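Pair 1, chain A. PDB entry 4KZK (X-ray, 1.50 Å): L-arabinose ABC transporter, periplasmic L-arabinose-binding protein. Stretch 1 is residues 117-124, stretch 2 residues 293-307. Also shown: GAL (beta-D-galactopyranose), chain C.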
# COMPACT_ATOMS: atom_id res chain seq x y z
N MET A 117 -1.63 25.19 -9.36
CA MET A 117 -2.11 24.19 -8.42
C MET A 117 -0.97 23.82 -7.49
O MET A 117 0.08 23.38 -7.95
CB MET A 117 -2.59 22.94 -9.17
CG MET A 117 -3.87 23.14 -9.97
SD MET A 117 -4.58 21.60 -10.58
CE MET A 117 -3.56 21.32 -12.02
N LYS A 118 -1.15 23.97 -6.18
CA LYS A 118 -0.19 23.44 -5.21
C LYS A 118 -0.23 21.92 -5.31
O LYS A 118 -1.29 21.37 -5.60
CB LYS A 118 -0.53 23.90 -3.81
CG LYS A 118 -0.19 25.37 -3.64
CD LYS A 118 -0.63 25.97 -2.33
CE LYS A 118 0.00 27.33 -2.12
NZ LYS A 118 -0.50 28.33 -3.10
N LEU A 119 0.93 21.30 -5.11
CA LEU A 119 1.12 19.87 -5.34
C LEU A 119 1.61 19.15 -4.08
O LEU A 119 2.63 19.53 -3.50
CB LEU A 119 2.14 19.66 -6.47
CG LEU A 119 2.59 18.22 -6.74
CD1 LEU A 119 1.43 17.35 -7.19
CD2 LEU A 119 3.73 18.17 -7.74
N MET A 120 0.89 18.08 -3.71
CA MET A 120 1.22 17.20 -2.59
C MET A 120 1.12 15.75 -3.06
O MET A 120 0.30 15.45 -3.90
CB MET A 120 0.23 17.43 -1.46
CG MET A 120 0.42 16.56 -0.24
SD MET A 120 -0.75 17.04 1.03
CE MET A 120 -0.13 18.67 1.45
N SER A 121 1.98 14.89 -2.53
CA SER A 121 1.93 13.45 -2.85
C SER A 121 1.46 12.65 -1.65
O SER A 121 1.63 13.05 -0.48
CB SER A 121 3.29 12.94 -3.33
OG SER A 121 4.27 13.19 -2.36
N VAL A 122 0.85 11.51 -1.94
CA VAL A 122 0.41 10.58 -0.90
C VAL A 122 0.80 9.18 -1.34
O VAL A 122 0.70 8.84 -2.53
CB VAL A 122 -1.10 10.76 -0.58
CG1 VAL A 122 -1.98 10.38 -1.75
CG2 VAL A 122 -1.48 10.02 0.68
N ASP A 123 1.24 8.39 -0.36
CA ASP A 123 1.63 6.97 -0.49
C ASP A 123 2.95 6.77 -1.18
O ASP A 123 3.88 6.28 -0.57
CB ASP A 123 0.52 6.14 -1.13
CG ASP A 123 -0.80 6.37 -0.44
OD1 ASP A 123 -0.87 6.10 0.79
OD2 ASP A 123 -1.75 6.86 -1.08
N ASP A 124 3.03 7.17 -2.45
CA ASP A 124 4.17 6.90 -3.30
C ASP A 124 4.85 8.22 -3.61
O ASP A 124 4.31 9.05 -4.32
CB ASP A 124 3.74 6.21 -4.57
CG ASP A 124 3.04 4.87 -4.35
OD1 ASP A 124 2.89 4.45 -3.18
OD2 ASP A 124 2.65 4.24 -5.37
N LEU A 293 -5.72 9.60 8.01
CA LEU A 293 -4.50 10.42 7.92
C LEU A 293 -4.19 10.71 6.44
O LEU A 293 -4.00 11.86 6.06
CB LEU A 293 -3.32 9.74 8.60
CG LEU A 293 -3.46 9.40 10.09
CD1 LEU A 293 -2.23 8.69 10.62
CD2 LEU A 293 -3.76 10.64 10.90
N HIS A 294 -4.19 9.67 5.61
CA HIS A 294 -3.83 9.83 4.20
C HIS A 294 -4.86 10.53 3.34
O HIS A 294 -4.52 11.06 2.29
CB HIS A 294 -3.50 8.45 3.60
CG HIS A 294 -2.24 7.86 4.14
ND1 HIS A 294 -1.31 7.23 3.33
CD2 HIS A 294 -1.76 7.78 5.40
CE1 HIS A 294 -0.31 6.79 4.08
NE2 HIS A 294 -0.55 7.12 5.34
N GLY A 295 -6.13 10.55 3.76
CA GLY A 295 -7.21 11.18 3.00
C GLY A 295 -7.70 12.48 3.61
O GLY A 295 -7.87 13.46 2.89
N TYR A 296 -7.96 12.48 4.91
CA TYR A 296 -8.51 13.68 5.56
C TYR A 296 -7.38 14.66 5.90
O TYR A 296 -7.46 15.84 5.53
CB TYR A 296 -9.37 13.26 6.77
CG TYR A 296 -10.15 14.36 7.45
CD1 TYR A 296 -9.54 15.19 8.34
CD2 TYR A 296 -11.51 14.52 7.20
CE1 TYR A 296 -10.23 16.19 8.98
CE2 TYR A 296 -12.24 15.53 7.84
CZ TYR A 296 -11.59 16.37 8.72
OH TYR A 296 -12.27 17.38 9.38
N ASP A 297 -6.31 14.20 6.56
CA ASP A 297 -5.25 15.13 7.02
C ASP A 297 -4.45 15.73 5.87
O ASP A 297 -4.05 16.89 5.93
CB ASP A 297 -4.28 14.47 8.01
CG ASP A 297 -4.91 14.22 9.36
OD1 ASP A 297 -6.13 14.39 9.47
OD2 ASP A 297 -4.17 13.86 10.29
N THR A 298 -4.21 14.95 4.82
CA THR A 298 -3.56 15.50 3.65
C THR A 298 -4.43 16.60 3.05
O THR A 298 -3.93 17.67 2.69
CB THR A 298 -3.34 14.43 2.57
OG1 THR A 298 -4.58 13.76 2.31
CG2 THR A 298 -2.25 13.44 3.02
N SER A 299 -5.74 16.36 2.94
CA SER A 299 -6.64 17.32 2.32
C SER A 299 -6.71 18.61 3.14
O SER A 299 -6.76 19.71 2.58
CB SER A 299 -8.05 16.72 2.14
OG SER A 299 -8.06 15.63 1.22
N VAL A 300 -6.69 18.48 4.47
CA VAL A 300 -6.65 19.67 5.33
C VAL A 300 -5.33 20.43 5.20
O VAL A 300 -5.33 21.67 5.12
CB VAL A 300 -6.96 19.32 6.80
CG1 VAL A 300 -6.67 20.49 7.73
CG2 VAL A 300 -8.42 18.89 6.92
N ASN A 301 -4.22 19.70 5.16
CA ASN A 301 -2.92 20.31 4.95
C ASN A 301 -2.90 21.10 3.65
O ASN A 301 -2.46 22.25 3.62
CB ASN A 301 -1.79 19.26 4.97
CG ASN A 301 -1.52 18.72 6.37
OD1 ASN A 301 -1.85 19.34 7.38
ND2 ASN A 301 -0.88 17.56 6.42
N MET A 302 -3.43 20.50 2.58
CA MET A 302 -3.59 21.20 1.30
C MET A 302 -4.51 22.43 1.41
O MET A 302 -4.16 23.51 0.94
CB MET A 302 -4.10 20.24 0.21
CG MET A 302 -4.35 20.92 -1.14
SD MET A 302 -2.86 21.68 -1.82
CE MET A 302 -1.91 20.25 -2.32
N TYR A 303 -5.69 22.26 1.99
CA TYR A 303 -6.63 23.36 2.19
C TYR A 303 -5.96 24.56 2.88
O TYR A 303 -6.04 25.70 2.41
CB TYR A 303 -7.83 22.89 3.01
CG TYR A 303 -8.84 23.99 3.23
CD1 TYR A 303 -9.78 24.31 2.25
CD2 TYR A 303 -8.85 24.72 4.40
CE1 TYR A 303 -10.70 25.33 2.45
CE2 TYR A 303 -9.76 25.75 4.60
CZ TYR A 303 -10.69 26.03 3.62
OH TYR A 303 -11.60 27.06 3.82
N ASP A 304 -5.29 24.29 3.99
CA ASP A 304 -4.64 25.34 4.78
C ASP A 304 -3.46 25.95 4.01
O ASP A 304 -3.16 27.13 4.17
CB ASP A 304 -4.13 24.78 6.10
CG ASP A 304 -5.26 24.50 7.10
OD1 ASP A 304 -6.41 24.93 6.87
OD2 ASP A 304 -4.98 23.85 8.12
N TRP A 305 -2.80 25.16 3.18
CA TRP A 305 -1.71 25.65 2.32
C TRP A 305 -2.25 26.66 1.30
O TRP A 305 -1.68 27.74 1.09
CB TRP A 305 -1.04 24.48 1.62
CG TRP A 305 0.26 24.74 0.92
CD1 TRP A 305 1.04 25.87 0.99
CD2 TRP A 305 0.95 23.83 0.06
NE1 TRP A 305 2.16 25.71 0.21
CE2 TRP A 305 2.13 24.47 -0.37
CE3 TRP A 305 0.68 22.55 -0.40
CZ2 TRP A 305 3.04 23.85 -1.24
CZ3 TRP A 305 1.57 21.94 -1.26
CH2 TRP A 305 2.74 22.58 -1.67
N ILE A 306 -3.38 26.30 0.67
CA ILE A 306 -4.05 27.17 -0.30
C ILE A 306 -4.57 28.45 0.34
O ILE A 306 -4.33 29.56 -0.17
CB ILE A 306 -5.23 26.45 -0.98
CG1 ILE A 306 -4.70 25.32 -1.89
CG2 ILE A 306 -6.07 27.41 -1.82
CD1 ILE A 306 -5.73 24.27 -2.25
N THR A 307 -5.31 28.31 1.44
CA THR A 307 -6.09 29.42 2.00
C THR A 307 -5.34 30.33 2.98
O THR A 307 -5.68 31.50 3.11
CB THR A 307 -7.38 28.91 2.68
OG1 THR A 307 -7.04 28.01 3.73
CG2 THR A 307 -8.27 28.21 1.66
C1 GAL C . 0.56 2.24 -1.99
C2 GAL C . -0.18 0.94 -2.25
C3 GAL C . -1.51 0.98 -1.47
C4 GAL C . -1.23 1.29 0.00
C5 GAL C . -0.46 2.59 0.10
C6 GAL C . -0.10 2.93 1.54
O1 GAL C . 1.83 2.13 -2.62
O2 GAL C . -0.42 0.83 -3.63
O3 GAL C . -2.23 -0.25 -1.61
O4 GAL C . -0.54 0.23 0.62
O5 GAL C . 0.77 2.44 -0.60
O6 GAL C . 0.62 4.15 1.61

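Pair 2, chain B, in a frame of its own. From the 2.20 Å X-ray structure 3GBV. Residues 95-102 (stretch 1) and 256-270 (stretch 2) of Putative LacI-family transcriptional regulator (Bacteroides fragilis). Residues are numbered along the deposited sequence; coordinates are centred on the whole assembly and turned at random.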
# COMPACT_ATOMS: atom_id res chain seq x y z
N ILE B 95 23.40 -3.32 26.26
CA ILE B 95 22.47 -2.32 25.74
C ILE B 95 21.81 -2.85 24.47
O ILE B 95 22.45 -2.93 23.42
CB ILE B 95 23.19 -0.98 25.44
CG1 ILE B 95 23.88 -0.46 26.70
CG2 ILE B 95 22.21 0.04 24.92
CD1 ILE B 95 24.70 0.79 26.50
N PRO B 96 20.53 -3.22 24.55
CA PRO B 96 19.82 -3.74 23.38
C PRO B 96 19.73 -2.71 22.26
O PRO B 96 19.54 -1.52 22.51
CB PRO B 96 18.45 -4.08 23.94
CG PRO B 96 18.26 -3.00 24.99
CD PRO B 96 19.60 -3.02 25.68
N TYR B 97 19.88 -3.17 21.02
CA TYR B 97 19.79 -2.27 19.88
C TYR B 97 18.93 -2.82 18.75
O TYR B 97 18.83 -4.03 18.53
CB TYR B 97 21.18 -1.91 19.38
CG TYR B 97 22.00 -3.06 18.84
CD1 TYR B 97 21.95 -3.41 17.49
CD2 TYR B 97 22.90 -3.75 19.67
CE1 TYR B 97 22.78 -4.40 16.98
CE2 TYR B 97 23.73 -4.74 19.16
CZ TYR B 97 23.67 -5.06 17.81
OH TYR B 97 24.53 -6.01 17.30
N ILE B 98 18.31 -1.89 18.03
CA ILE B 98 17.43 -2.21 16.93
C ILE B 98 17.94 -1.68 15.59
O ILE B 98 18.35 -0.52 15.49
CB ILE B 98 16.01 -1.63 17.17
CG1 ILE B 98 15.39 -2.30 18.40
CG2 ILE B 98 15.15 -1.80 15.92
CD1 ILE B 98 14.07 -1.70 18.80
N TYR B 99 17.92 -2.53 14.57
CA TYR B 99 18.33 -2.09 13.25
C TYR B 99 17.10 -1.68 12.45
O TYR B 99 16.04 -2.29 12.56
CB TYR B 99 19.03 -3.21 12.45
CG TYR B 99 20.45 -3.54 12.87
CD1 TYR B 99 21.34 -2.54 13.30
CD2 TYR B 99 20.93 -4.85 12.78
CE1 TYR B 99 22.66 -2.85 13.63
CE2 TYR B 99 22.24 -5.16 13.10
CZ TYR B 99 23.11 -4.17 13.53
OH TYR B 99 24.40 -4.49 13.86
N ILE B 100 17.26 -0.63 11.67
CA ILE B 100 16.19 -0.17 10.81
C ILE B 100 16.81 -0.02 9.43
O ILE B 100 17.99 0.30 9.30
CB ILE B 100 15.62 1.19 11.26
CG1 ILE B 100 16.76 2.18 11.50
CG2 ILE B 100 14.78 1.01 12.50
CD1 ILE B 100 16.28 3.57 11.91
N ASP B 101 15.99 -0.29 8.42
CA ASP B 101 16.40 -0.19 7.02
C ASP B 101 17.32 -1.31 6.54
O ASP B 101 16.95 -2.10 5.67
CB ASP B 101 17.05 1.16 6.77
CG ASP B 101 17.19 1.44 5.30
OD1 ASP B 101 16.14 1.47 4.62
OD2 ASP B 101 18.34 1.62 4.85
N SER B 102 18.53 -1.38 7.09
CA SER B 102 19.49 -2.41 6.70
C SER B 102 19.82 -3.33 7.87
O SER B 102 19.84 -2.89 9.03
CB SER B 102 20.80 -1.78 6.22
OG SER B 102 20.62 -0.98 5.06
N LEU B 256 6.17 4.43 10.37
CA LEU B 256 5.91 3.24 11.19
C LEU B 256 7.20 2.54 11.64
O LEU B 256 7.24 1.96 12.73
CB LEU B 256 5.03 2.25 10.42
CG LEU B 256 4.51 1.02 11.18
CD1 LEU B 256 3.73 1.45 12.41
CD2 LEU B 256 3.63 0.20 10.24
N GLN B 257 8.24 2.58 10.82
CA GLN B 257 9.49 1.94 11.21
C GLN B 257 10.08 2.64 12.43
O GLN B 257 10.62 1.99 13.32
CB GLN B 257 10.49 1.95 10.06
CG GLN B 257 10.17 0.96 8.96
CD GLN B 257 11.22 0.94 7.86
OE1 GLN B 257 12.41 0.94 8.13
NE2 GLN B 257 10.77 0.89 6.62
N GLY B 258 9.99 3.96 12.45
CA GLY B 258 10.53 4.70 13.58
C GLY B 258 9.67 4.49 14.81
O GLY B 258 10.16 4.24 15.91
N PHE B 259 8.36 4.58 14.60
CA PHE B 259 7.42 4.39 15.69
C PHE B 259 7.65 3.02 16.32
O PHE B 259 7.84 2.90 17.53
CB PHE B 259 5.99 4.50 15.16
CG PHE B 259 4.95 4.48 16.24
CD1 PHE B 259 4.61 5.64 16.91
CD2 PHE B 259 4.35 3.28 16.61
CE1 PHE B 259 3.68 5.63 17.95
CE2 PHE B 259 3.42 3.25 17.64
CZ PHE B 259 3.08 4.43 18.32
N ASN B 260 7.63 1.98 15.49
CA ASN B 260 7.84 0.61 15.97
C ASN B 260 9.17 0.37 16.68
O ASN B 260 9.24 -0.41 17.62
CB ASN B 260 7.70 -0.38 14.82
CG ASN B 260 6.26 -0.71 14.52
OD1 ASN B 260 5.36 0.10 14.75
ND2 ASN B 260 6.02 -1.91 14.00
N SER B 261 10.23 1.04 16.23
CA SER B 261 11.52 0.86 16.87
C SER B 261 11.43 1.21 18.35
O SER B 261 11.87 0.44 19.21
CB SER B 261 12.59 1.74 16.21
OG SER B 261 12.93 1.24 14.93
N ILE B 262 10.85 2.38 18.63
CA ILE B 262 10.68 2.87 19.99
C ILE B 262 9.71 2.00 20.77
O ILE B 262 9.93 1.68 21.95
CB ILE B 262 10.16 4.31 20.00
CG1 ILE B 262 11.07 5.21 19.16
CG2 ILE B 262 10.09 4.82 21.44
CD1 ILE B 262 12.48 5.35 19.70
N LYS B 263 8.61 1.63 20.13
CA LYS B 263 7.61 0.78 20.76
C LYS B 263 8.26 -0.53 21.22
O LYS B 263 8.07 -0.96 22.37
CB LYS B 263 6.48 0.47 19.78
CG LYS B 263 5.38 -0.41 20.36
CD LYS B 263 4.34 -0.76 19.31
CE LYS B 263 3.23 -1.63 19.88
NZ LYS B 263 3.77 -2.89 20.46
N THR B 264 9.04 -1.14 20.33
CA THR B 264 9.73 -2.39 20.63
C THR B 264 10.68 -2.24 21.82
O THR B 264 10.78 -3.13 22.65
CB THR B 264 10.55 -2.88 19.42
OG1 THR B 264 9.70 -3.02 18.27
CG2 THR B 264 11.20 -4.22 19.74
N LEU B 265 11.37 -1.11 21.89
CA LEU B 265 12.28 -0.87 23.00
C LEU B 265 11.51 -0.70 24.30
O LEU B 265 11.93 -1.19 25.35
CB LEU B 265 13.12 0.38 22.73
CG LEU B 265 14.18 0.21 21.64
CD1 LEU B 265 14.92 1.53 21.39
CD2 LEU B 265 15.16 -0.86 22.08
N CYS B 266 10.37 -0.01 24.23
CA CYS B 266 9.55 0.21 25.40
C CYS B 266 9.03 -1.09 25.98
O CYS B 266 9.28 -1.39 27.15
CB CYS B 266 8.35 1.12 25.07
SG CYS B 266 8.77 2.86 24.86
N ASP B 267 8.34 -1.89 25.18
CA ASP B 267 7.81 -3.12 25.74
C ASP B 267 8.85 -4.18 26.05
O ASP B 267 8.55 -5.18 26.71
CB ASP B 267 6.67 -3.67 24.87
CG ASP B 267 7.02 -3.71 23.41
OD1 ASP B 267 6.08 -3.89 22.59
OD2 ASP B 267 8.21 -3.56 23.09
N HIS B 268 10.09 -3.98 25.62
CA HIS B 268 11.14 -4.93 25.92
C HIS B 268 11.80 -4.55 27.24
O HIS B 268 11.99 -5.39 28.11
CB HIS B 268 12.21 -4.95 24.83
CG HIS B 268 13.41 -5.78 25.18
ND1 HIS B 268 13.34 -7.14 25.37
CD2 HIS B 268 14.70 -5.43 25.38
CE1 HIS B 268 14.54 -7.60 25.68
NE2 HIS B 268 15.39 -6.58 25.68
N LEU B 269 12.14 -3.28 27.36
CA LEU B 269 12.79 -2.75 28.56
C LEU B 269 11.81 -2.42 29.67
O LEU B 269 12.04 -2.75 30.82
CB LEU B 269 13.60 -1.50 28.19
CG LEU B 269 14.76 -1.73 27.21
CD1 LEU B 269 15.21 -0.40 26.60
CD2 LEU B 269 15.91 -2.42 27.92
N ILE B 270 10.70 -1.77 29.30
CA ILE B 270 9.69 -1.37 30.27
C ILE B 270 8.65 -2.45 30.56
O ILE B 270 8.48 -2.86 31.71
CB ILE B 270 8.95 -0.09 29.81
CG1 ILE B 270 9.98 1.00 29.46
CG2 ILE B 270 8.03 0.41 30.92
CD1 ILE B 270 9.36 2.30 28.94

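The sharpest difference between the two pairs lies at Asp A123 and Asp B101, the matching aspartates. In pair 1, His A294 ND1 donates a hydrogen bond to Asp A123 OD1 (2.8 Å, 146° at the hydrogen), and the same carboxylate oxygen accepts a hydrogen bond from O6 of the bound galactopyranose, 2.6 Å from OD1, so one oxygen joins helix and sugar. In pair 2, the matching positions, Gln B257 and Asp B101, form no hydrogen bond across the stretches. Both aspartates have positive phi (74° in each), but their side chains part at chi1: Asp A123 is m, and its end comes nearer the helix, whereas Asp B101 is t and its CA-to-CB bond points sideways, with no bond made to the helix.

The framework around this difference is nearly the same. A strand runs almost antiparallel to a helix, at 161° in pair 1 and 162° in pair 2, with axes 9.7 and 9.4 Å apart at closest approach, and the central backbones superpose to 0.8 Å. Alternate residues point CA to CB toward the helix: Lys A118, Met A120 and Val A122 in the strand of pair 1; Ile B98 and Ile B100 in that of pair 2, with Pro B96 just before it.

At the central position, Met A120 and Ile B98 fill similar space, their side-chain centres 0.9 Å apart. Each packs against a matching helix residue, Met A302 or Leu B265, both of which start sideways and bring their ends nearer the strand. In pair 1, Met A302 CE lies 3.6 Å from Met A120 CB; in pair 2, Ile B98 CD1 approaches Leu B265 CG to 3.4 Å. A long, flexible chain and a short, branched one thus reach the same goal by different routes.

One step along, Val A122 CG2 lies 4.2 Å from Thr A298 CG2, while Ile B100 CG2 approaches Ser B261 OG to 3.1 Å. Each hydroxyl turns back on its own helix: Thr A298 OG1 donates to His A294 O (2.7 Å) and Ser B261 OG to Gln B257 O (2.9 Å), which satisfies the hydroxyl's proton beside an apolar side chain.

Towards the start of the strand the solutions diverge again. Lys A118 lays its aliphatic chain over Trp A305, with CD 3.5 Å from the centroid of the five-membered ring. Pro B96 instead packs its CG 3.8 Å from Leu B269 CD2, with its CB 4.2 Å from His B268 CD2. The larger side chains of pair 1 contribute to its greater buried surface, 565 Å² against 386 Å². The general principle is that a shared backbone geometry brings largely the same positions together but leaves open the chemistry of their meeting.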